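Long-range contact in putative phosphinothricin acetyltransferase YwnH (PDB 1VHS), which probably inactivates the antibiotic and herbicide phosphinothricin by transferring an acetyl group to it from acetyl-CoA: residues E43-Y55 and W67-K81. Sequence-based numbering, arbitrary orientation.
Sequences EWFSGHTESRPLY and WISFETFYGRPAYNK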
ATOM      1  N   GLU A  43       3.452  16.111   2.321  1.00 38.16           N
ATOM      2  CA  GLU A  43       4.430  15.977   1.244  1.00 39.09           C
ATOM      3  C   GLU A  43       4.185  14.698   0.452  1.00 34.61           C
ATOM      4  O   GLU A  43       4.054  14.723  -0.769  1.00 35.29           O
ATOM      5  CB  GLU A  43       5.853  15.963   1.811  1.00 41.71           C
ATOM      6  CG  GLU A  43       6.308  17.296   2.375  1.00 50.88           C
ATOM      7  CD  GLU A  43       6.398  18.380   1.316  1.00 56.02           C
ATOM      8  OE1 GLU A  43       6.743  19.529   1.668  1.00 59.37           O
ATOM      9  OE2 GLU A  43       6.127  18.086   0.130  1.00 59.53           O
ATOM     10  N   TRP A  44       4.133  13.582   1.167  1.00 33.51           N
ATOM     11  CA  TRP A  44       3.895  12.280   0.561  1.00 31.54           C
ATOM     12  C   TRP A  44       2.613  12.314  -0.264  1.00 30.52           C
ATOM     13  O   TRP A  44       2.573  11.839  -1.401  1.00 27.19           O
ATOM     14  CB  TRP A  44       3.774  11.225   1.661  1.00 30.73           C
ATOM     15  CG  TRP A  44       3.225   9.918   1.198  1.00 29.47           C
ATOM     16  CD1 TRP A  44       3.890   8.933   0.526  1.00 27.67           C
ATOM     17  CD2 TRP A  44       1.881   9.456   1.366  1.00 25.96           C
ATOM     18  NE1 TRP A  44       3.041   7.883   0.265  1.00 27.99           N
ATOM     19  CE2 TRP A  44       1.800   8.178   0.769  1.00 25.56           C
ATOM     20  CE3 TRP A  44       0.733   9.999   1.962  1.00 25.92           C
ATOM     21  CZ2 TRP A  44       0.618   7.433   0.751  1.00 19.56           C
ATOM     22  CZ3 TRP A  44      -0.446   9.256   1.944  1.00 25.55           C
ATOM     23  CH2 TRP A  44      -0.492   7.987   1.340  1.00 25.12           C
ATOM     24  N   PHE A  45       1.568  12.885   0.322  1.00 27.40           N
ATOM     25  CA  PHE A  45       0.273  12.983  -0.332  1.00 30.33           C
ATOM     26  C   PHE A  45       0.360  13.718  -1.664  1.00 29.68           C
ATOM     27  O   PHE A  45      -0.026  13.182  -2.702  1.00 29.37           O
ATOM     28  CB  PHE A  45      -0.719  13.698   0.586  1.00 32.00           C
ATOM     29  CG  PHE A  45      -2.144  13.599   0.129  1.00 36.41           C
ATOM     30  CD1 PHE A  45      -2.829  12.392   0.209  1.00 37.16           C
ATOM     31  CD2 PHE A  45      -2.801  14.710  -0.386  1.00 39.63           C
ATOM     32  CE1 PHE A  45      -4.155  12.291  -0.218  1.00 40.90           C
ATOM     33  CE2 PHE A  45      -4.126  14.620  -0.818  1.00 42.97           C
ATOM     34  CZ  PHE A  45      -4.802  13.406  -0.731  1.00 43.26           C
ATOM     35  N   SER A  46       0.869  14.946  -1.632  1.00 30.34           N
ATOM     36  CA  SER A  46       0.999  15.754  -2.840  1.00 33.53           C
ATOM     37  C   SER A  46       2.062  15.201  -3.783  1.00 32.57           C
ATOM     38  O   SER A  46       2.155  15.617  -4.937  1.00 35.84           O
ATOM     39  CB  SER A  46       1.340  17.202  -2.472  1.00 35.66           C
ATOM     40  OG  SER A  46       0.295  17.790  -1.718  1.00 41.92           O
ATOM     41  N   GLY A  47       2.855  14.258  -3.289  1.00 32.85           N
ATOM     42  CA  GLY A  47       3.901  13.670  -4.107  1.00 32.39           C
ATOM     43  C   GLY A  47       3.397  12.739  -5.196  1.00 31.62           C
ATOM     44  O   GLY A  47       4.160  12.351  -6.079  1.00 32.36           O
ATOM     45  N   HIS A  48       2.122  12.367  -5.145  1.00 28.63           N
ATOM     46  CA  HIS A  48       1.576  11.480  -6.164  1.00 27.94           C
ATOM     47  C   HIS A  48       1.351  12.226  -7.470  1.00 31.04           C
ATOM     48  O   HIS A  48       1.148  13.440  -7.478  1.00 32.52           O
ATOM     49  CB  HIS A  48       0.272  10.840  -5.688  1.00 23.72           C
ATOM     50  CG  HIS A  48       0.458   9.889  -4.549  1.00 21.61           C
ATOM     51  ND1 HIS A  48       0.568  10.310  -3.241  1.00 21.24           N
ATOM     52  CD2 HIS A  48       0.621   8.544  -4.528  1.00 19.71           C
ATOM     53  CE1 HIS A  48       0.790   9.264  -2.463  1.00 19.49           C
ATOM     54  NE2 HIS A  48       0.827   8.182  -3.219  1.00 19.27           N
ATOM     55  N   THR A  49       1.391  11.491  -8.574  1.00 31.51           N
ATOM     56  CA  THR A  49       1.221  12.079  -9.894  1.00 31.34           C
ATOM     57  C   THR A  49       0.160  11.348 -10.691  1.00 32.60           C
ATOM     58  O   THR A  49      -0.458  10.398 -10.208  1.00 28.93           O
ATOM     59  CB  THR A  49       2.526  12.018 -10.694  1.00 33.38           C
ATOM     60  OG1 THR A  49       2.915  10.648 -10.857  1.00 26.75           O
ATOM     61  CG2 THR A  49       3.632  12.766  -9.965  1.00 33.61           C
ATOM     62  N   GLU A  50      -0.034  11.795 -11.927  1.00 34.48           N
ATOM     63  CA  GLU A  50      -1.016  11.193 -12.813  1.00 34.07           C
ATOM     64  C   GLU A  50      -0.648   9.752 -13.154  1.00 29.29           C
ATOM     65  O   GLU A  50      -1.528   8.922 -13.376  1.00 29.81           O
ATOM     66  CB  GLU A  50      -1.135  12.020 -14.095  1.00 38.84           C
ATOM     67  CG  GLU A  50      -2.219  11.537 -15.039  1.00 43.96           C
ATOM     68  CD  GLU A  50      -2.462  12.501 -16.181  1.00 47.87           C
ATOM     69  OE1 GLU A  50      -2.728  13.690 -15.900  1.00 48.06           O
ATOM     70  OE2 GLU A  50      -2.393  12.073 -17.355  1.00 49.62           O
ATOM     71  N   SER A  51       0.649   9.459 -13.192  1.00 27.78           N
ATOM     72  CA  SER A  51       1.122   8.111 -13.505  1.00 26.42           C
ATOM     73  C   SER A  51       1.358   7.258 -12.255  1.00 23.59           C
ATOM     74  O   SER A  51       1.399   6.032 -12.337  1.00 22.90           O
ATOM     75  CB  SER A  51       2.415   8.177 -14.330  1.00 27.81           C
ATOM     76  OG  SER A  51       3.493   8.690 -13.565  1.00 36.67           O
ATOM     77  N   ARG A  52       1.519   7.909 -11.106  1.00 20.93           N
ATOM     78  CA  ARG A  52       1.740   7.217  -9.831  1.00 20.53           C
ATOM     79  C   ARG A  52       0.763   7.835  -8.836  1.00 17.80           C
ATOM     80  O   ARG A  52       1.134   8.621  -7.965  1.00 17.82           O
ATOM     81  CB  ARG A  52       3.187   7.415  -9.382  1.00 18.14           C
ATOM     82  CG  ARG A  52       4.197   6.844 -10.386  1.00 22.34           C
ATOM     83  CD  ARG A  52       4.119   5.322 -10.447  1.00 24.38           C
ATOM     84  NE  ARG A  52       5.044   4.746 -11.426  1.00 20.52           N
ATOM     85  CZ  ARG A  52       4.776   4.594 -12.719  1.00 23.71           C
ATOM     86  NH1 ARG A  52       5.689   4.062 -13.522  1.00 26.26           N
ATOM     87  NH2 ARG A  52       3.599   4.959 -13.216  1.00 23.56           N
ATOM     88  N   PRO A  53      -0.514   7.467  -8.957  1.00 18.61           N
ATOM     89  CA  PRO A  53      -1.554   8.002  -8.083  1.00 19.53           C
ATOM     90  C   PRO A  53      -1.909   7.305  -6.788  1.00 18.96           C
ATOM     91  O   PRO A  53      -1.440   6.209  -6.473  1.00 16.60           O
ATOM     92  CB  PRO A  53      -2.752   8.083  -9.015  1.00 21.66           C
ATOM     93  CG  PRO A  53      -2.594   6.837  -9.836  1.00 25.61           C
ATOM     94  CD  PRO A  53      -1.098   6.679 -10.059  1.00 18.73           C
ATOM     95  N   LEU A  54      -2.752   8.002  -6.039  1.00 16.95           N
ATOM     96  CA  LEU A  54      -3.286   7.527  -4.783  1.00 15.84           C
ATOM     97  C   LEU A  54      -4.779   7.411  -5.038  1.00 18.00           C
ATOM     98  O   LEU A  54      -5.419   8.382  -5.451  1.00 15.09           O
ATOM     99  CB  LEU A  54      -3.035   8.543  -3.666  1.00 17.65           C
ATOM    100  CG  LEU A  54      -3.667   8.182  -2.320  1.00 23.28           C
ATOM    101  CD1 LEU A  54      -3.066   6.873  -1.818  1.00 24.51           C
ATOM    102  CD2 LEU A  54      -3.421   9.304  -1.313  1.00 22.98           C
ATOM    103  N   TYR A  55      -5.324   6.218  -4.835  1.00 15.12           N
ATOM    104  CA  TYR A  55      -6.751   5.992  -5.017  1.00 19.24           C
ATOM    105  C   TYR A  55      -7.379   5.696  -3.668  1.00 21.69           C
ATOM    106  O   TYR A  55      -6.752   5.083  -2.811  1.00 19.51           O
ATOM    107  CB  TYR A  55      -7.018   4.787  -5.916  1.00 19.66           C
ATOM    108  CG  TYR A  55      -6.534   4.928  -7.333  1.00 17.83           C
ATOM    109  CD1 TYR A  55      -5.232   4.571  -7.683  1.00 17.58           C
ATOM    110  CD2 TYR A  55      -7.372   5.423  -8.328  1.00 22.42           C
ATOM    111  CE1 TYR A  55      -4.779   4.698  -8.988  1.00 23.69           C
ATOM    112  CE2 TYR A  55      -6.924   5.559  -9.643  1.00 18.28           C
ATOM    113  CZ  TYR A  55      -5.628   5.195  -9.963  1.00 22.56           C
ATOM    114  OH  TYR A  55      -5.170   5.348 -11.252  1.00 22.06           O
ATOM    115  N   TRP A  67      -7.270   2.642   0.923  1.00 18.17           N
ATOM    116  CA  TRP A  67      -6.592   3.342  -0.150  1.00 14.28           C
ATOM    117  C   TRP A  67      -5.470   2.523  -0.762  1.00 16.50           C
ATOM    118  O   TRP A  67      -4.953   1.592  -0.140  1.00 16.62           O
ATOM    119  CB  TRP A  67      -6.067   4.722   0.297  1.00 15.97           C
ATOM    120  CG  TRP A  67      -5.238   4.791   1.563  1.00 13.74           C
ATOM    121  CD1 TRP A  67      -5.693   5.026   2.828  1.00 14.31           C
ATOM    122  CD2 TRP A  67      -3.808   4.733   1.657  1.00 17.76           C
ATOM    123  NE1 TRP A  67      -4.638   5.131   3.702  1.00 15.68           N
ATOM    124  CE2 TRP A  67      -3.469   4.955   3.010  1.00 17.28           C
ATOM    125  CE3 TRP A  67      -2.780   4.521   0.726  1.00 19.50           C
ATOM    126  CZ2 TRP A  67      -2.145   4.974   3.459  1.00 21.07           C
ATOM    127  CZ3 TRP A  67      -1.462   4.540   1.171  1.00 23.29           C
ATOM    128  CH2 TRP A  67      -1.156   4.766   2.526  1.00 20.67           C
ATOM    129  N   ILE A  68      -5.136   2.865  -2.000  1.00 15.91           N
ATOM    130  CA  ILE A  68      -4.079   2.202  -2.761  1.00 18.21           C
ATOM    131  C   ILE A  68      -3.148   3.291  -3.269  1.00 18.90           C
ATOM    132  O   ILE A  68      -3.582   4.231  -3.937  1.00 19.88           O
ATOM    133  CB  ILE A  68      -4.633   1.459  -3.989  1.00 16.79           C
ATOM    134  CG1 ILE A  68      -5.737   0.487  -3.581  1.00 20.15           C
ATOM    135  CG2 ILE A  68      -3.509   0.692  -4.680  1.00 21.34           C
ATOM    136  CD1 ILE A  68      -6.417  -0.161  -4.780  1.00 18.88           C
ATOM    137  N   SER A  69      -1.868   3.162  -2.956  1.00 14.82           N
ATOM    138  CA  SER A  69      -0.888   4.152  -3.368  1.00 18.43           C
ATOM    139  C   SER A  69       0.165   3.539  -4.274  1.00 20.70           C
ATOM    140  O   SER A  69       0.693   2.470  -3.969  1.00 20.14           O
ATOM    141  CB  SER A  69      -0.202   4.743  -2.126  1.00 17.33           C
ATOM    142  OG  SER A  69       0.945   5.505  -2.470  1.00 23.04           O
ATOM    143  N   PHE A  70       0.445   4.197  -5.399  1.00 13.65           N
ATOM    144  CA  PHE A  70       1.500   3.740  -6.298  1.00 13.88           C
ATOM    145  C   PHE A  70       2.628   4.739  -6.064  1.00 17.93           C
ATOM    146  O   PHE A  70       2.407   5.949  -6.078  1.00 20.68           O
ATOM    147  CB  PHE A  70       1.069   3.778  -7.762  1.00 13.84           C
ATOM    148  CG  PHE A  70       0.089   2.704  -8.130  1.00 15.21           C
ATOM    149  CD1 PHE A  70      -1.280   2.936  -8.055  1.00 11.50           C
ATOM    150  CD2 PHE A  70       0.538   1.447  -8.517  1.00 14.89           C
ATOM    151  CE1 PHE A  70      -2.193   1.923  -8.358  1.00 17.83           C
ATOM    152  CE2 PHE A  70      -0.364   0.423  -8.822  1.00 20.28           C
ATOM    153  CZ  PHE A  70      -1.733   0.663  -8.743  1.00 18.41           C
ATOM    154  N   GLU A  71       3.831   4.239  -5.825  1.00 20.30           N
ATOM    155  CA  GLU A  71       4.957   5.126  -5.566  1.00 22.36           C
ATOM    156  C   GLU A  71       6.167   4.738  -6.384  1.00 23.34           C
ATOM    157  O   GLU A  71       6.319   3.580  -6.772  1.00 18.87           O
ATOM    158  CB  GLU A  71       5.285   5.107  -4.074  1.00 25.16           C
ATOM    159  CG  GLU A  71       4.184   5.726  -3.220  1.00 33.58           C
ATOM    160  CD  GLU A  71       4.333   5.421  -1.747  1.00 35.29           C
ATOM    161  OE1 GLU A  71       5.450   5.590  -1.212  1.00 37.86           O
ATOM    162  OE2 GLU A  71       3.327   5.021  -1.120  1.00 35.58           O
ATOM    163  N   THR A  72       7.020   5.719  -6.663  1.00 25.24           N
ATOM    164  CA  THR A  72       8.229   5.474  -7.438  1.00 25.02           C
ATOM    165  C   THR A  72       9.183   4.626  -6.617  1.00 27.50           C
ATOM    166  O   THR A  72       9.167   4.677  -5.384  1.00 29.61           O
ATOM    167  CB  THR A  72       8.947   6.788  -7.788  1.00 31.20           C
ATOM    168  OG1 THR A  72       9.342   7.450  -6.581  1.00 36.74           O
ATOM    169  CG2 THR A  72       8.035   7.696  -8.579  1.00 26.48           C
ATOM    170  N   PHE A  73      10.007   3.837  -7.296  1.00 27.27           N
ATOM    171  CA  PHE A  73      10.980   3.006  -6.599  1.00 29.51           C
ATOM    172  C   PHE A  73      12.212   3.864  -6.349  1.00 30.74           C
ATOM    173  O   PHE A  73      12.697   3.966  -5.222  1.00 33.65           O
ATOM    174  CB  PHE A  73      11.365   1.792  -7.446  1.00 28.29           C
ATOM    175  CG  PHE A  73      12.504   0.998  -6.874  1.00 25.12           C
ATOM    176  CD1 PHE A  73      12.360   0.320  -5.670  1.00 29.46           C
ATOM    177  CD2 PHE A  73      13.733   0.956  -7.526  1.00 28.41           C
ATOM    178  CE1 PHE A  73      13.430  -0.391  -5.119  1.00 30.67           C
ATOM    179  CE2 PHE A  73      14.806   0.251  -6.988  1.00 28.86           C
ATOM    180  CZ  PHE A  73      14.654  -0.425  -5.780  1.00 30.96           C
ATOM    181  N   TYR A  74      12.708   4.480  -7.417  1.00 34.14           N
ATOM    182  CA  TYR A  74      13.875   5.346  -7.335  1.00 40.18           C
ATOM    183  C   TYR A  74      13.733   6.473  -8.351  1.00 41.17           C
ATOM    184  O   TYR A  74      13.429   6.229  -9.522  1.00 40.82           O
ATOM    185  CB  TYR A  74      15.152   4.552  -7.624  1.00 42.36           C
ATOM    186  CG  TYR A  74      16.422   5.307  -7.295  1.00 47.19           C
ATOM    187  CD1 TYR A  74      16.744   5.626  -5.976  1.00 49.61           C
ATOM    188  CD2 TYR A  74      17.294   5.716  -8.303  1.00 49.94           C
ATOM    189  CE1 TYR A  74      17.904   6.334  -5.667  1.00 50.67           C
ATOM    190  CE2 TYR A  74      18.458   6.427  -8.006  1.00 53.06           C
ATOM    191  CZ  TYR A  74      18.754   6.732  -6.685  1.00 53.21           C
ATOM    192  OH  TYR A  74      19.898   7.438  -6.384  1.00 55.90           O
ATOM    193  N   GLY A  75      13.952   7.703  -7.894  1.00 43.41           N
ATOM    194  CA  GLY A  75      13.842   8.859  -8.766  1.00 45.03           C
ATOM    195  C   GLY A  75      14.910   8.905  -9.842  1.00 45.87           C
ATOM    196  O   GLY A  75      15.712   9.834  -9.899  1.00 46.68           O
ATOM    197  N   ARG A  76      14.911   7.894 -10.700  1.00 46.46           N
ATOM    198  CA  ARG A  76      15.867   7.796 -11.791  1.00 46.45           C
ATOM    199  C   ARG A  76      15.132   7.188 -12.977  1.00 44.99           C
ATOM    200  O   ARG A  76      14.377   6.228 -12.824  1.00 44.63           O
ATOM    201  CB  ARG A  76      17.043   6.905 -11.378  1.00 50.31           C
ATOM    202  CG  ARG A  76      18.056   6.621 -12.473  1.00 53.40           C
ATOM    203  CD  ARG A  76      19.132   5.669 -11.965  1.00 58.04           C
ATOM    204  NE  ARG A  76      19.977   5.149 -13.037  1.00 59.86           N
ATOM    205  CZ  ARG A  76      20.946   4.257 -12.857  1.00 61.21           C
ATOM    206  NH1 ARG A  76      21.196   3.782 -11.644  1.00 63.63           N
ATOM    207  NH2 ARG A  76      21.662   3.834 -13.889  1.00 60.89           N
ATOM    208  N   PRO A  77      15.334   7.751 -14.177  1.00 41.52           N
ATOM    209  CA  PRO A  77      14.684   7.260 -15.394  1.00 39.10           C
ATOM    210  C   PRO A  77      14.815   5.755 -15.603  1.00 34.25           C
ATOM    211  O   PRO A  77      13.880   5.105 -16.064  1.00 34.05           O
ATOM    212  CB  PRO A  77      15.372   8.062 -16.493  1.00 40.35           C
ATOM    213  CG  PRO A  77      15.631   9.368 -15.817  1.00 39.33           C
ATOM    214  CD  PRO A  77      16.165   8.933 -14.472  1.00 40.82           C
ATOM    215  N   ALA A  78      15.974   5.202 -15.261  1.00 32.57           N
ATOM    216  CA  ALA A  78      16.212   3.773 -15.427  1.00 30.26           C
ATOM    217  C   ALA A  78      15.145   2.939 -14.724  1.00 24.84           C
ATOM    218  O   ALA A  78      14.852   1.822 -15.145  1.00 25.49           O
ATOM    219  CB  ALA A  78      17.592   3.403 -14.895  1.00 32.21           C
ATOM    220  N   TYR A  79      14.565   3.484 -13.656  1.00 22.44           N
ATOM    221  CA  TYR A  79      13.535   2.761 -12.912  1.00 24.10           C
ATOM    222  C   TYR A  79      12.106   3.238 -13.180  1.00 23.58           C
ATOM    223  O   TYR A  79      11.189   2.872 -12.449  1.00 21.42           O
ATOM    224  CB  TYR A  79      13.816   2.842 -11.408  1.00 23.71           C
ATOM    225  CG  TYR A  79      15.174   2.308 -11.015  1.00 25.47           C
ATOM    226  CD1 TYR A  79      16.295   3.138 -10.996  1.00 28.23           C
ATOM    227  CD2 TYR A  79      15.342   0.966 -10.680  1.00 24.21           C
ATOM    228  CE1 TYR A  79      17.558   2.639 -10.648  1.00 32.50           C
ATOM    229  CE2 TYR A  79      16.590   0.458 -10.333  1.00 29.73           C
ATOM    230  CZ  TYR A  79      17.694   1.297 -10.318  1.00 31.33           C
ATOM    231  OH  TYR A  79      18.927   0.787  -9.968  1.00 31.70           O
ATOM    232  N   ASN A  80      11.917   4.036 -14.227  1.00 24.04           N
ATOM    233  CA  ASN A  80      10.594   4.566 -14.575  1.00 26.53           C
ATOM    234  C   ASN A  80       9.443   3.569 -14.700  1.00 22.50           C
ATOM    235  O   ASN A  80       8.289   3.936 -14.496  1.00 25.25           O
ATOM    236  CB  ASN A  80      10.658   5.364 -15.883  1.00 31.11           C
ATOM    237  CG  ASN A  80      11.374   6.679 -15.727  1.00 35.54           C
ATOM    238  OD1 ASN A  80      11.390   7.265 -14.646  1.00 38.86           O
ATOM    239  ND2 ASN A  80      11.959   7.166 -16.817  1.00 40.74           N
ATOM    240  N   LYS A  81       9.739   2.327 -15.060  1.00 19.31           N
ATOM    241  CA  LYS A  81       8.698   1.320 -15.218  1.00 19.71           C
ATOM    242  C   LYS A  81       8.548   0.422 -14.002  1.00 17.04           C
ATOM    243  O   LYS A  81       7.849  -0.588 -14.048  1.00 17.37           O
ATOM    244  CB  LYS A  81       8.977   0.470 -16.457  1.00 22.63           C
ATOM    245  CG  LYS A  81       8.593   1.156 -17.759  1.00 34.62           C
ATOM    246  CD  LYS A  81       9.033   0.358 -18.973  1.00 40.10           C
ATOM    247  CE  LYS A  81      10.511   0.556 -19.237  1.00 46.91           C
ATOM    248  NZ  LYS A  81      10.820   1.990 -19.510  1.00 49.40           N
TER
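The indole of Trp-44 brings its CH2 corner over one face of Trp-67, with the two CH2 atoms 3.5 Å apart and the six-membered rings inclined at 56°. The ring of Tyr-88, predicted to help bind acetyl-CoA, stacks on Trp-67. On one face of Trp-44, offset toward the rim, rests CE1 of His-48, and at its pyrrole edge lies the carboxylate of Glu-71. His-48 in turn has Leu-54 CB over its ring centre and Ser-69 OG at its edge. A tryptophan suits position 44 because its wide ring reaches from helix 42-46 to the hairpin while its NE1 still offers a hydrogen. That hydrogen goes to Glu-71 OE2, 3.2 Å from Trp-44 NE1, in the ring plane but from above the carboxylate plane. With chi1 at 168°, Ser-69 turns OG to where it donates to Glu-71 OE2 on the anti side and accepts from His-48 NE2 (2.8 Å, 168°). His-48 ND1 donates to Phe-45 O, so the imidazole is held against rotation. Between the strands, antiparallel pairing joins Tyr-55 N to Ile-68 O (2.8 Å) and Phe-70 N to Pro-53 O (3.0 Å). On the sheet face opposite Leu-54 and Ser-69, Tyr-55 CE1 meets Phe-70 CE1 at 3.8 Å, beside helix 98-109. Arg-52 NH2 donates to Ser-51 O and Leu-113 O, its NH1 weakly to Asn-80 O. With both nitrogens donating, His-48 is probably the imidazolium, which nearby Glu-71, likely a carboxylate, would favour; the hydrogen bonds from Phe-45 O through His-48 and Ser-69 to Glu-71 tie helix 42-46 and the following loop to strand 64-72 of the GNAT sheet.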